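PDB 5ZKA: N-acetylneuraminate lyase from Fusobacterium nucleatum subsp. nucleatum ATCC 25586, which is a bacterial lyase-type enzyme of the dihydrodipicolinate synthetase family, built on a TIM-barrel fold. Local coordinates for residues T222-L236 / A245-I259. Residues are numbered along the deposited sequence; the frame is centred on the assembly and turned at random.
Sequences TYNINGIRAKQIFEL and ALKIQHTTNDLIEGI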
ATOM      1  N   THR A 222     -16.353   8.356  -0.405  1.00 23.93           N
ATOM      2  CA  THR A 222     -17.070   7.997   0.817  1.00 21.80           C
ATOM      3  C   THR A 222     -17.183   9.158   1.788  1.00 24.05           C
ATOM      4  O   THR A 222     -17.985   9.085   2.727  1.00 24.18           O
ATOM      5  CB  THR A 222     -16.407   6.810   1.519  1.00 24.60           C
ATOM      6  OG1 THR A 222     -15.127   7.195   2.038  1.00 28.28           O
ATOM      7  CG2 THR A 222     -16.240   5.644   0.550  1.00 25.69           C
ATOM      8  N   TYR A 223     -16.441  10.240   1.567  1.00 25.01           N
ATOM      9  CA  TYR A 223     -16.514  11.361   2.486  1.00 27.55           C
ATOM     10  C   TYR A 223     -17.844  12.093   2.370  1.00 30.04           C
ATOM     11  O   TYR A 223     -18.181  12.868   3.271  1.00 29.02           O
ATOM     12  CB  TYR A 223     -15.325  12.304   2.244  1.00 24.31           C
ATOM     13  CG  TYR A 223     -13.986  11.578   2.267  1.00 23.39           C
ATOM     14  CD1 TYR A 223     -13.790  10.453   3.071  1.00 26.19           C
ATOM     15  CD2 TYR A 223     -12.939  11.979   1.453  1.00 25.41           C
ATOM     16  CE1 TYR A 223     -12.570   9.763   3.077  1.00 24.49           C
ATOM     17  CE2 TYR A 223     -11.717  11.294   1.452  1.00 24.61           C
ATOM     18  CZ  TYR A 223     -11.538  10.196   2.263  1.00 29.23           C
ATOM     19  OH  TYR A 223     -10.327   9.529   2.254  1.00 29.34           O
ATOM     20  N   ASN A 224     -18.610  11.837   1.295  1.00 26.53           N
ATOM     21  CA  ASN A 224     -19.968  12.370   1.191  1.00 23.37           C
ATOM     22  C   ASN A 224     -20.830  11.929   2.372  1.00 26.50           C
ATOM     23  O   ASN A 224     -21.775  12.629   2.746  1.00 26.99           O
ATOM     24  CB  ASN A 224     -20.629  11.911  -0.116  1.00 26.37           C
ATOM     25  CG  ASN A 224     -20.103  12.646  -1.351  1.00 29.84           C
ATOM     26  OD1 ASN A 224     -20.542  13.751  -1.661  1.00 29.68           O
ATOM     27  ND2 ASN A 224     -19.171  12.013  -2.077  1.00 24.98           N
ATOM     28  N   ILE A 225     -20.541  10.763   2.948  1.00 26.44           N
ATOM     29  CA  ILE A 225     -21.317  10.255   4.077  1.00 29.40           C
ATOM     30  C   ILE A 225     -20.467   9.906   5.286  1.00 29.93           C
ATOM     31  O   ILE A 225     -21.015   9.778   6.402  1.00 28.56           O
ATOM     32  CB  ILE A 225     -22.146   9.024   3.646  1.00 32.50           C
ATOM     33  CG1 ILE A 225     -21.220   7.948   3.062  1.00 30.39           C
ATOM     34  CG2 ILE A 225     -23.208   9.415   2.623  1.00 29.12           C
ATOM     35  CD1 ILE A 225     -21.892   6.587   2.911  1.00 30.79           C
ATOM     36  N   ASN A 226     -19.153   9.714   5.140  1.00 27.38           N
ATOM     37  CA  ASN A 226     -18.292   9.298   6.247  1.00 27.48           C
ATOM     38  C   ASN A 226     -17.165  10.303   6.497  1.00 27.80           C
ATOM     39  O   ASN A 226     -16.099   9.941   7.005  1.00 26.87           O
ATOM     40  CB  ASN A 226     -17.728   7.900   5.987  1.00 22.66           C
ATOM     41  CG  ASN A 226     -17.077   7.296   7.221  1.00 28.74           C
ATOM     42  OD1 ASN A 226     -17.635   7.342   8.326  1.00 29.68           O
ATOM     43  ND2 ASN A 226     -15.877   6.735   7.042  1.00 28.38           N
ATOM     44  N   GLY A 227     -17.403  11.577   6.159  1.00 31.44           N
ATOM     45  CA  GLY A 227     -16.365  12.589   6.278  1.00 25.88           C
ATOM     46  C   GLY A 227     -15.932  12.894   7.700  1.00 30.93           C
ATOM     47  O   GLY A 227     -14.803  13.347   7.918  1.00 28.99           O
ATOM     48  N   ILE A 228     -16.823  12.695   8.683  1.00 25.52           N
ATOM     49  CA  ILE A 228     -16.453  12.941  10.080  1.00 30.75           C
ATOM     50  C   ILE A 228     -15.304  12.027  10.486  1.00 31.93           C
ATOM     51  O   ILE A 228     -14.265  12.486  10.981  1.00 30.56           O
ATOM     52  CB  ILE A 228     -17.668  12.762  11.008  1.00 30.32           C
ATOM     53  CG1 ILE A 228     -18.737  13.806  10.688  1.00 33.62           C
ATOM     54  CG2 ILE A 228     -17.259  12.859  12.496  1.00 30.81           C
ATOM     55  CD1 ILE A 228     -18.220  15.219  10.682  1.00 42.16           C
ATOM     56  N   ARG A 229     -15.475  10.716  10.277  1.00 26.84           N
ATOM     57  CA  ARG A 229     -14.419   9.759  10.618  1.00 26.34           C
ATOM     58  C   ARG A 229     -13.148  10.028   9.825  1.00 28.28           C
ATOM     59  O   ARG A 229     -12.039   9.903  10.356  1.00 27.68           O
ATOM     60  CB  ARG A 229     -14.890   8.326  10.356  1.00 28.12           C
ATOM     61  CG  ARG A 229     -15.767   7.722  11.462  1.00 28.09           C
ATOM     62  CD  ARG A 229     -15.975   6.228  11.195  1.00 32.19           C
ATOM     63  NE  ARG A 229     -16.945   5.671  12.129  1.00 30.50           N
ATOM     64  CZ  ARG A 229     -18.240   5.531  11.872  1.00 35.05           C
ATOM     65  NH1 ARG A 229     -18.716   5.907  10.688  1.00 29.88           N
ATOM     66  NH2 ARG A 229     -19.058   5.031  12.804  1.00 29.78           N
ATOM     67  N   ALA A 230     -13.288  10.390   8.548  1.00 28.43           N
ATOM     68  CA  ALA A 230     -12.111  10.608   7.711  1.00 25.27           C
ATOM     69  C   ALA A 230     -11.246  11.738   8.250  1.00 27.38           C
ATOM     70  O   ALA A 230     -10.016  11.624   8.287  1.00 25.47           O
ATOM     71  CB  ALA A 230     -12.532  10.911   6.275  1.00 28.46           C
ATOM     72  N   LYS A 231     -11.867  12.851   8.648  1.00 28.93           N
ATOM     73  CA  LYS A 231     -11.096  13.924   9.265  1.00 32.27           C
ATOM     74  C   LYS A 231     -10.448  13.467  10.569  1.00 33.10           C
ATOM     75  O   LYS A 231      -9.318  13.863  10.877  1.00 34.33           O
ATOM     76  CB  LYS A 231     -11.988  15.143   9.510  1.00 35.71           C
ATOM     77  CG  LYS A 231     -12.318  15.923   8.259  1.00 48.79           C
ATOM     78  CD  LYS A 231     -13.006  17.235   8.614  1.00 57.30           C
ATOM     79  CE  LYS A 231     -12.009  18.354   8.810  1.00 55.04           C
ATOM     80  NZ  LYS A 231     -12.690  19.661   8.637  1.00 54.78           N
ATOM     81  N   GLN A 232     -11.146  12.638  11.353  1.00 29.63           N
ATOM     82  CA  GLN A 232     -10.548  12.117  12.584  1.00 25.19           C
ATOM     83  C   GLN A 232      -9.285  11.311  12.281  1.00 29.25           C
ATOM     84  O   GLN A 232      -8.226  11.554  12.871  1.00 29.73           O
ATOM     85  CB  GLN A 232     -11.560  11.252  13.345  1.00 28.70           C
ATOM     86  CG  GLN A 232     -12.681  12.030  14.017  1.00 32.42           C
ATOM     87  CD  GLN A 232     -13.788  11.128  14.555  1.00 35.88           C
ATOM     88  OE1 GLN A 232     -13.862   9.939  14.227  1.00 36.00           O
ATOM     89  NE2 GLN A 232     -14.659  11.697  15.381  1.00 43.97           N
ATOM     90  N   ILE A 233      -9.381  10.335  11.369  1.00 25.80           N
ATOM     91  CA  ILE A 233      -8.202   9.535  11.005  1.00 26.81           C
ATOM     92  C   ILE A 233      -7.044  10.449  10.627  1.00 31.39           C
ATOM     93  O   ILE A 233      -5.937  10.347  11.173  1.00 29.95           O
ATOM     94  CB  ILE A 233      -8.529   8.560   9.861  1.00 23.24           C
ATOM     95  CG1 ILE A 233      -9.574   7.515  10.283  1.00 24.51           C
ATOM     96  CG2 ILE A 233      -7.235   7.888   9.350  1.00 28.16           C
ATOM     97  CD1 ILE A 233     -10.206   6.754   9.089  1.00 26.24           C
ATOM     98  N   PHE A 234      -7.305  11.380   9.702  1.00 28.08           N
ATOM     99  CA  PHE A 234      -6.279  12.300   9.212  1.00 27.48           C
ATOM    100  C   PHE A 234      -5.652  13.092  10.356  1.00 35.35           C
ATOM    101  O   PHE A 234      -4.426  13.119  10.508  1.00 33.24           O
ATOM    102  CB  PHE A 234      -6.913  13.234   8.178  1.00 28.91           C
ATOM    103  CG  PHE A 234      -5.931  14.080   7.421  1.00 30.42           C
ATOM    104  CD1 PHE A 234      -4.920  13.497   6.671  1.00 27.37           C
ATOM    105  CD2 PHE A 234      -6.034  15.468   7.445  1.00 37.93           C
ATOM    106  CE1 PHE A 234      -4.023  14.285   5.974  1.00 31.34           C
ATOM    107  CE2 PHE A 234      -5.145  16.265   6.748  1.00 36.81           C
ATOM    108  CZ  PHE A 234      -4.137  15.676   6.014  1.00 31.51           C
ATOM    109  N   GLU A 235      -6.483  13.730  11.189  1.00 30.40           N
ATOM    110  CA  GLU A 235      -5.950  14.575  12.255  1.00 29.23           C
ATOM    111  C   GLU A 235      -5.250  13.751  13.326  1.00 33.59           C
ATOM    112  O   GLU A 235      -4.183  14.142  13.816  1.00 35.32           O
ATOM    113  CB  GLU A 235      -7.064  15.410  12.888  1.00 32.65           C
ATOM    114  N   LEU A 236      -5.843  12.624  13.722  1.00 28.75           N
ATOM    115  CA  LEU A 236      -5.226  11.825  14.775  1.00 34.22           C
ATOM    116  C   LEU A 236      -3.872  11.284  14.333  1.00 30.38           C
ATOM    117  O   LEU A 236      -2.933  11.231  15.132  1.00 31.60           O
ATOM    118  CB  LEU A 236      -6.145  10.677  15.182  1.00 32.20           C
ATOM    119  CG  LEU A 236      -7.436  11.064  15.898  1.00 31.27           C
ATOM    120  CD1 LEU A 236      -8.421   9.913  15.784  1.00 33.46           C
ATOM    121  CD2 LEU A 236      -7.162  11.398  17.345  1.00 36.67           C
ATOM    122  N   ALA A 245      -6.367   6.338  15.645  1.00 30.73           N
ATOM    123  CA  ALA A 245      -6.642   6.482  14.216  1.00 27.47           C
ATOM    124  C   ALA A 245      -6.872   5.128  13.560  1.00 27.54           C
ATOM    125  O   ALA A 245      -7.700   5.007  12.646  1.00 27.22           O
ATOM    126  CB  ALA A 245      -5.502   7.223  13.519  1.00 27.31           C
ATOM    127  N   LEU A 246      -6.151   4.095  14.019  1.00 26.68           N
ATOM    128  CA  LEU A 246      -6.331   2.756  13.463  1.00 26.68           C
ATOM    129  C   LEU A 246      -7.700   2.193  13.799  1.00 27.44           C
ATOM    130  O   LEU A 246      -8.325   1.533  12.957  1.00 26.45           O
ATOM    131  CB  LEU A 246      -5.230   1.818  13.971  1.00 29.53           C
ATOM    132  CG  LEU A 246      -5.266   0.368  13.480  1.00 33.13           C
ATOM    133  CD1 LEU A 246      -5.276   0.326  11.961  1.00 30.88           C
ATOM    134  CD2 LEU A 246      -4.066  -0.443  14.012  1.00 27.44           C
ATOM    135  N   LYS A 247      -8.177   2.420  15.031  1.00 28.12           N
ATOM    136  CA  LYS A 247      -9.514   1.960  15.403  1.00 26.91           C
ATOM    137  C   LYS A 247     -10.568   2.567  14.499  1.00 28.96           C
ATOM    138  O   LYS A 247     -11.498   1.875  14.065  1.00 28.00           O
ATOM    139  CB  LYS A 247      -9.812   2.292  16.871  1.00 28.65           C
ATOM    140  CG  LYS A 247      -9.008   1.457  17.855  1.00 40.50           C
ATOM    141  CD  LYS A 247      -9.674   1.407  19.229  1.00 49.56           C
ATOM    142  CE  LYS A 247      -8.769   0.722  20.238  1.00 55.67           C
ATOM    143  NZ  LYS A 247      -7.484   1.457  20.408  1.00 61.62           N
ATOM    144  N   ILE A 248     -10.425   3.856  14.187  1.00 23.56           N
ATOM    145  CA  ILE A 248     -11.405   4.527  13.336  1.00 25.07           C
ATOM    146  C   ILE A 248     -11.246   4.107  11.873  1.00 22.15           C
ATOM    147  O   ILE A 248     -12.243   3.987  11.146  1.00 27.23           O
ATOM    148  CB  ILE A 248     -11.290   6.046  13.531  1.00 28.44           C
ATOM    149  CG1 ILE A 248     -11.589   6.398  14.996  1.00 34.92           C
ATOM    150  CG2 ILE A 248     -12.227   6.789  12.582  1.00 30.70           C
ATOM    151  CD1 ILE A 248     -11.217   7.809  15.390  1.00 30.74           C
ATOM    152  N   GLN A 249     -10.021   3.847  11.414  1.00 26.90           N
ATOM    153  CA  GLN A 249      -9.860   3.276  10.073  1.00 24.61           C
ATOM    154  C   GLN A 249     -10.488   1.890   9.989  1.00 26.16           C
ATOM    155  O   GLN A 249     -11.074   1.525   8.959  1.00 24.49           O
ATOM    156  CB  GLN A 249      -8.383   3.206   9.688  1.00 23.43           C
ATOM    157  CG  GLN A 249      -8.135   2.727   8.256  1.00 26.76           C
ATOM    158  CD  GLN A 249      -8.395   3.834   7.255  1.00 25.52           C
ATOM    159  OE1 GLN A 249      -7.639   4.799   7.200  1.00 24.60           O
ATOM    160  NE2 GLN A 249      -9.476   3.716   6.483  1.00 27.13           N
ATOM    161  N   HIS A 250     -10.373   1.101  11.065  1.00 28.92           N
ATOM    162  CA  HIS A 250     -10.995  -0.219  11.089  1.00 24.41           C
ATOM    163  C   HIS A 250     -12.509  -0.110  10.951  1.00 22.28           C
ATOM    164  O   HIS A 250     -13.135  -0.864  10.199  1.00 26.42           O
ATOM    165  CB  HIS A 250     -10.644  -0.939  12.391  1.00 28.96           C
ATOM    166  CG  HIS A 250      -9.313  -1.637  12.386  1.00 26.86           C
ATOM    167  ND1 HIS A 250      -8.769  -2.218  11.262  1.00 29.53           N
ATOM    168  CD2 HIS A 250      -8.457  -1.909  13.402  1.00 31.49           C
ATOM    169  CE1 HIS A 250      -7.619  -2.791  11.580  1.00 34.19           C
ATOM    170  NE2 HIS A 250      -7.406  -2.617  12.873  1.00 30.03           N
ATOM    171  N   THR A 251     -13.124   0.790  11.723  1.00 23.65           N
ATOM    172  CA  THR A 251     -14.570   0.952  11.652  1.00 24.55           C
ATOM    173  C   THR A 251     -14.979   1.467  10.281  1.00 26.43           C
ATOM    174  O   THR A 251     -15.947   0.977   9.683  1.00 26.30           O
ATOM    175  CB  THR A 251     -15.035   1.915  12.748  1.00 29.29           C
ATOM    176  OG1 THR A 251     -14.754   1.347  14.040  1.00 33.92           O
ATOM    177  CG2 THR A 251     -16.531   2.184  12.631  1.00 30.60           C
ATOM    178  N   THR A 252     -14.237   2.452   9.772  1.00 23.77           N
ATOM    179  CA  THR A 252     -14.485   2.986   8.431  1.00 26.13           C
ATOM    180  C   THR A 252     -14.434   1.890   7.376  1.00 28.22           C
ATOM    181  O   THR A 252     -15.291   1.825   6.483  1.00 25.20           O
ATOM    182  CB  THR A 252     -13.463   4.078   8.127  1.00 25.05           C
ATOM    183  OG1 THR A 252     -13.782   5.244   8.896  1.00 27.15           O
ATOM    184  CG2 THR A 252     -13.447   4.455   6.630  1.00 22.25           C
ATOM    185  N   ASN A 253     -13.450   0.997   7.468  1.00 24.02           N
ATOM    186  CA  ASN A 253     -13.332  -0.020   6.434  1.00 23.42           C
ATOM    187  C   ASN A 253     -14.368  -1.134   6.566  1.00 26.95           C
ATOM    188  O   ASN A 253     -14.655  -1.805   5.573  1.00 23.25           O
ATOM    189  CB  ASN A 253     -11.898  -0.576   6.414  1.00 24.73           C
ATOM    190  CG  ASN A 253     -10.924   0.398   5.764  1.00 29.11           C
ATOM    191  OD1 ASN A 253     -11.296   1.533   5.465  1.00 28.01           O
ATOM    192  ND2 ASN A 253      -9.682  -0.037   5.533  1.00 22.16           N
ATOM    193  N   ASP A 254     -14.950  -1.344   7.748  1.00 26.55           N
ATOM    194  CA  ASP A 254     -16.147  -2.183   7.813  1.00 28.21           C
ATOM    195  C   ASP A 254     -17.277  -1.556   7.000  1.00 29.67           C
ATOM    196  O   ASP A 254     -18.015  -2.248   6.287  1.00 26.75           O
ATOM    197  CB  ASP A 254     -16.598  -2.358   9.266  1.00 26.32           C
ATOM    198  CG  ASP A 254     -15.777  -3.380  10.039  1.00 35.83           C
ATOM    199  OD1 ASP A 254     -14.963  -4.113   9.427  1.00 37.67           O
ATOM    200  OD2 ASP A 254     -15.968  -3.453  11.274  1.00 38.27           O
ATOM    201  N   LEU A 255     -17.436  -0.242   7.117  1.00 27.06           N
ATOM    202  CA  LEU A 255     -18.448   0.455   6.335  1.00 26.42           C
ATOM    203  C   LEU A 255     -18.104   0.420   4.847  1.00 26.95           C
ATOM    204  O   LEU A 255     -18.958   0.104   4.011  1.00 27.58           O
ATOM    205  CB  LEU A 255     -18.581   1.891   6.838  1.00 28.17           C
ATOM    206  CG  LEU A 255     -19.365   2.841   5.929  1.00 29.24           C
ATOM    207  CD1 LEU A 255     -20.826   2.387   5.801  1.00 26.74           C
ATOM    208  CD2 LEU A 255     -19.274   4.261   6.469  1.00 26.16           C
ATOM    209  N   ILE A 256     -16.854   0.725   4.497  1.00 23.66           N
ATOM    210  CA  ILE A 256     -16.467   0.730   3.084  1.00 24.29           C
ATOM    211  C   ILE A 256     -16.610  -0.663   2.486  1.00 25.35           C
ATOM    212  O   ILE A 256     -17.045  -0.822   1.339  1.00 25.95           O
ATOM    213  CB  ILE A 256     -15.038   1.287   2.924  1.00 22.19           C
ATOM    214  CG1 ILE A 256     -15.034   2.784   3.263  1.00 25.41           C
ATOM    215  CG2 ILE A 256     -14.519   1.055   1.494  1.00 27.11           C
ATOM    216  CD1 ILE A 256     -13.669   3.440   3.123  1.00 26.45           C
ATOM    217  N   GLU A 257     -16.264  -1.699   3.254  1.00 27.26           N
ATOM    218  CA  GLU A 257     -16.395  -3.057   2.741  1.00 27.33           C
ATOM    219  C   GLU A 257     -17.843  -3.367   2.390  1.00 31.03           C
ATOM    220  O   GLU A 257     -18.120  -3.982   1.353  1.00 28.35           O
ATOM    221  CB  GLU A 257     -15.859  -4.054   3.771  1.00 31.21           C
ATOM    222  CG  GLU A 257     -16.049  -5.508   3.419  1.00 34.58           C
ATOM    223  CD  GLU A 257     -15.722  -6.407   4.605  1.00 43.78           C
ATOM    224  OE1 GLU A 257     -14.533  -6.712   4.799  1.00 39.26           O
ATOM    225  OE2 GLU A 257     -16.652  -6.783   5.355  1.00 44.78           O
ATOM    226  N   GLY A 258     -18.786  -2.909   3.222  1.00 23.93           N
ATOM    227  CA  GLY A 258     -20.192  -3.087   2.890  1.00 25.12           C
ATOM    228  C   GLY A 258     -20.621  -2.244   1.703  1.00 26.19           C
ATOM    229  O   GLY A 258     -21.385  -2.702   0.847  1.00 28.07           O
ATOM    230  N   ILE A 259     -20.149  -0.998   1.640  1.00 24.19           N
ATOM    231  CA  ILE A 259     -20.481  -0.132   0.511  1.00 27.42           C
ATOM    232  C   ILE A 259     -20.040  -0.785  -0.789  1.00 29.61           C
ATOM    233  O   ILE A 259     -20.805  -0.868  -1.758  1.00 28.96           O
ATOM    234  CB  ILE A 259     -19.834   1.253   0.694  1.00 28.04           C
ATOM    235  CG1 ILE A 259     -20.488   2.025   1.846  1.00 28.81           C
ATOM    236  CG2 ILE A 259     -19.850   2.043  -0.615  1.00 28.83           C
ATOM    237  CD1 ILE A 259     -19.754   3.309   2.184  1.00 24.85           C
TER
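Thr252 OG1 is tied to both helices: it accepts from Asn226 ND2 at 3.2 Å and donates to Ile248 O one turn back at 3.0 Å. The N-H...O angle of 158°, with OG1 in the amide plane of Asn226, indicates a fairly straight bond. Thr252 N reaches Ile248 O from the opposite face of that carbonyl. Arg229 NH1 donates a hydrogen bond to Asn226 OD1 (3.0 Å) in the guanidinium plane, so both ends of the amide are bonded, which limits its rotation. The extended Arg229 chain carries CD past Thr252 OG1, and the turn about its last bond (chi4 95°) sets Thr251 CG2 over one guanidinium face, 3.5 Å from Arg229 NE; NH2 binds Phe304 O. Towards Ala245 the packing is knobs-into-holes: Ile233 sits among Ala245, Ile248, Gln249 and Thr252, and Ile248 among Arg229, Gln232, Ile233 and Leu236, with Ile233 CG1 3.6 Å from Ile248 CG2. At the other end Ile225 and Ile259 meet tip to tip through their CD1 atoms, 4.0 Å apart. The axes of 223-236 and 245-259 run roughly antiparallel, 150° between their directions, and approach to 8.8 Å. The contact joins helix 223-237, which follows TIM-barrel strand 217-220 and lays Tyr223 and Phe234 on strand 20-24, to the next helix, 242-262, whose His250, Asp254 and Glu257 bind side chains of another protein chain; helix 264-274 touches Ile225 and Ile259.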